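Local coordinates for DNA-binding protein HU (Thermotoga maritima, PDB 1B8Z) that binds and wraps DNA as a histone-like dimer, stabilising it against denaturation under extreme environmental conditions, at residues D8-K13 and K19-I24. Sequence-based numbering, arbitrary orientation.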
loop_
_atom_site.group_PDB
_atom_site.type_symbol
_atom_site.label_atom_id
_atom_site.label_comp_id
_atom_site.label_asym_id
_atom_site.label_seq_id
_atom_site.Cartn_x
_atom_site.Cartn_y
_atom_site.Cartn_z
ATOM N N ASP B 8 -3.532 -3.598 12.825
ATOM C CA ASP B 8 -4.639 -3.646 13.803
ATOM C C ASP B 8 -5.812 -2.789 13.384
ATOM O O ASP B 8 -6.984 -3.214 13.515
ATOM C CB ASP B 8 -4.102 -3.088 15.135
ATOM C CG ASP B 8 -3.164 -4.043 15.837
ATOM O OD1 ASP B 8 -2.994 -5.209 15.450
ATOM O OD2 ASP B 8 -2.558 -3.567 16.840
ATOM N N ARG B 9 -5.589 -1.601 12.831
ATOM C CA ARG B 9 -6.649 -0.702 12.413
ATOM C C ARG B 9 -7.398 -1.321 11.228
ATOM O O ARG B 9 -8.628 -1.260 11.187
ATOM C CB ARG B 9 -6.152 0.675 11.993
ATOM C CG ARG B 9 -5.504 1.446 13.147
ATOM C CD ARG B 9 -5.266 2.892 12.733
ATOM N NE ARG B 9 -4.722 3.664 13.857
ATOM C CZ ARG B 9 -5.459 4.433 14.652
ATOM N NH1 ARG B 9 -6.769 4.545 14.460
ATOM N NH2 ARG B 9 -4.878 5.099 15.648
ATOM N N VAL B 10 -6.629 -1.859 10.271
ATOM C CA VAL B 10 -7.328 -2.453 9.121
ATOM C C VAL B 10 -8.115 -3.670 9.536
ATOM O O VAL B 10 -9.247 -3.881 9.033
ATOM C CB VAL B 10 -6.262 -2.798 8.037
ATOM C CG1 VAL B 10 -6.859 -3.685 6.939
ATOM C CG2 VAL B 10 -5.695 -1.508 7.497
ATOM N N ALA B 11 -7.605 -4.533 10.398
ATOM C CA ALA B 11 -8.313 -5.741 10.831
ATOM C C ALA B 11 -9.617 -5.325 11.528
ATOM O O ALA B 11 -10.636 -5.978 11.257
ATOM C CB ALA B 11 -7.455 -6.523 11.817
ATOM N N LYS B 12 -9.591 -4.245 12.293
ATOM C CA LYS B 12 -10.841 -3.846 12.982
ATOM C C LYS B 12 -11.859 -3.329 11.992
ATOM O O LYS B 12 -13.056 -3.736 11.985
ATOM C CB LYS B 12 -10.543 -2.779 14.050
ATOM C CG LYS B 12 -11.824 -2.339 14.778
ATOM C CD LYS B 12 -11.588 -1.121 15.655
ATOM C CE LYS B 12 -12.873 -0.712 16.375
ATOM N NZ LYS B 12 -12.573 -0.016 17.659
ATOM N N LYS B 13 -11.423 -2.488 11.061
ATOM C CA LYS B 13 -12.336 -1.870 10.101
ATOM C C LYS B 13 -12.939 -2.899 9.153
ATOM O O LYS B 13 -14.134 -2.796 8.815
ATOM C CB LYS B 13 -11.664 -0.804 9.259
ATOM C CG LYS B 13 -11.234 0.463 9.988
ATOM C CD LYS B 13 -10.615 1.379 8.946
ATOM C CE LYS B 13 -9.908 2.576 9.549
ATOM N NZ LYS B 13 -9.556 3.547 8.477
ATOM N N LYS B 19 -4.018 -12.004 11.281
ATOM C CA LYS B 19 -3.123 -12.833 10.509
ATOM C C LYS B 19 -3.432 -12.762 9.013
ATOM O O LYS B 19 -2.491 -12.795 8.224
ATOM C CB LYS B 19 -3.120 -14.287 10.987
ATOM C CG LYS B 19 -4.426 -15.023 10.768
ATOM C CD LYS B 19 -4.352 -16.472 11.234
ATOM C CE LYS B 19 -5.725 -17.128 11.159
ATOM N NZ LYS B 19 -5.845 -18.314 12.052
ATOM N N ASP B 20 -4.706 -12.614 8.642
ATOM C CA ASP B 20 -5.056 -12.537 7.225
ATOM C C ASP B 20 -4.689 -11.158 6.673
ATOM O O ASP B 20 -4.209 -11.071 5.545
ATOM C CB ASP B 20 -6.550 -12.800 7.023
ATOM C CG ASP B 20 -6.877 -14.252 7.368
ATOM O OD1 ASP B 20 -5.995 -15.116 7.237
ATOM O OD2 ASP B 20 -8.038 -14.501 7.736
ATOM N N VAL B 21 -4.890 -10.121 7.479
ATOM C CA VAL B 21 -4.504 -8.768 7.066
ATOM C C VAL B 21 -2.992 -8.728 6.867
ATOM O O VAL B 21 -2.533 -8.178 5.866
ATOM C CB VAL B 21 -4.948 -7.709 8.082
ATOM C CG1 VAL B 21 -4.367 -6.356 7.714
ATOM C CG2 VAL B 21 -6.480 -7.662 8.118
ATOM N N LYS B 22 -2.233 -9.312 7.819
ATOM C CA LYS B 22 -0.773 -9.301 7.634
ATOM C C LYS B 22 -0.338 -10.052 6.393
ATOM O O LYS B 22 0.519 -9.547 5.628
ATOM C CB LYS B 22 -0.105 -9.919 8.878
ATOM C CG LYS B 22 1.421 -9.836 8.742
ATOM C CD LYS B 22 2.062 -9.785 10.119
ATOM C CE LYS B 22 3.501 -10.260 10.076
ATOM N NZ LYS B 22 4.232 -9.899 8.841
ATOM N N LEU B 23 -0.930 -11.195 6.080
ATOM C CA LEU B 23 -0.589 -11.946 4.877
ATOM C C LEU B 23 -0.882 -11.134 3.604
ATOM O O LEU B 23 -0.004 -10.977 2.755
ATOM C CB LEU B 23 -1.325 -13.288 4.844
ATOM C CG LEU B 23 -1.270 -14.018 3.501
ATOM C CD1 LEU B 23 0.123 -14.545 3.212
ATOM C CD2 LEU B 23 -2.304 -15.137 3.425
ATOM N N ILE B 24 -2.074 -10.513 3.637
ATOM C CA ILE B 24 -2.418 -9.753 2.404
ATOM C C ILE B 24 -1.595 -8.489 2.298
ATOM O O ILE B 24 -1.067 -8.181 1.207
ATOM C CB ILE B 24 -3.929 -9.519 2.336
ATOM C CG1 ILE B 24 -4.601 -10.867 2.018
ATOM C CG2 ILE B 24 -4.251 -8.512 1.242
ATOM C CD1 ILE B 24 -6.078 -10.912 2.285
#
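Ala11 and Val21 bring the two backbones closest, with their CA atoms 6.2 Å apart. Residues 8-13 lie on helix 3-14 and residues 19-24 on helix 18-37, the two N-terminal helices of the HU fold, joined by a short turn and steeply crossed. No hydrogen bond joins the two segments; the contact is apolar and small, burying 114 Å². Val21 reaches toward helix 3-14 and divides its two methyls between neighbouring residues. Its CG1 stands anti to the backbone N (chi1 172°), which directs this methyl to Val10 and leaves CG2 for Ala11. The CB of Val10 also points toward helix 18-37, and the two valines meet at an angle, methyl against methyl. Ala11 offers backbone as well as side chain: Val21 CG2 lies 3.8 Å from Ala11 CA and 4.0 Å from Ala11 CB. With Val21 cut back to an alanine, both methyls go, and Val10 and Ala11 would probably face a gap. Val21 also touches Ile7, on helix 3-14, and Ala16, in the turn between the helices. Asp8 forms a salt bridge with Lys18 near the start of the second helix. The second subunit packs against helix 3-14: Val10 packs on Thr31 of that subunit, and Lys13 NZ forms a salt bridge with Glu34 of the second subunit. Between the two segments, the closest side-chain atoms are Val10 CG1 and Val21 CG1, 3.7 Å apart.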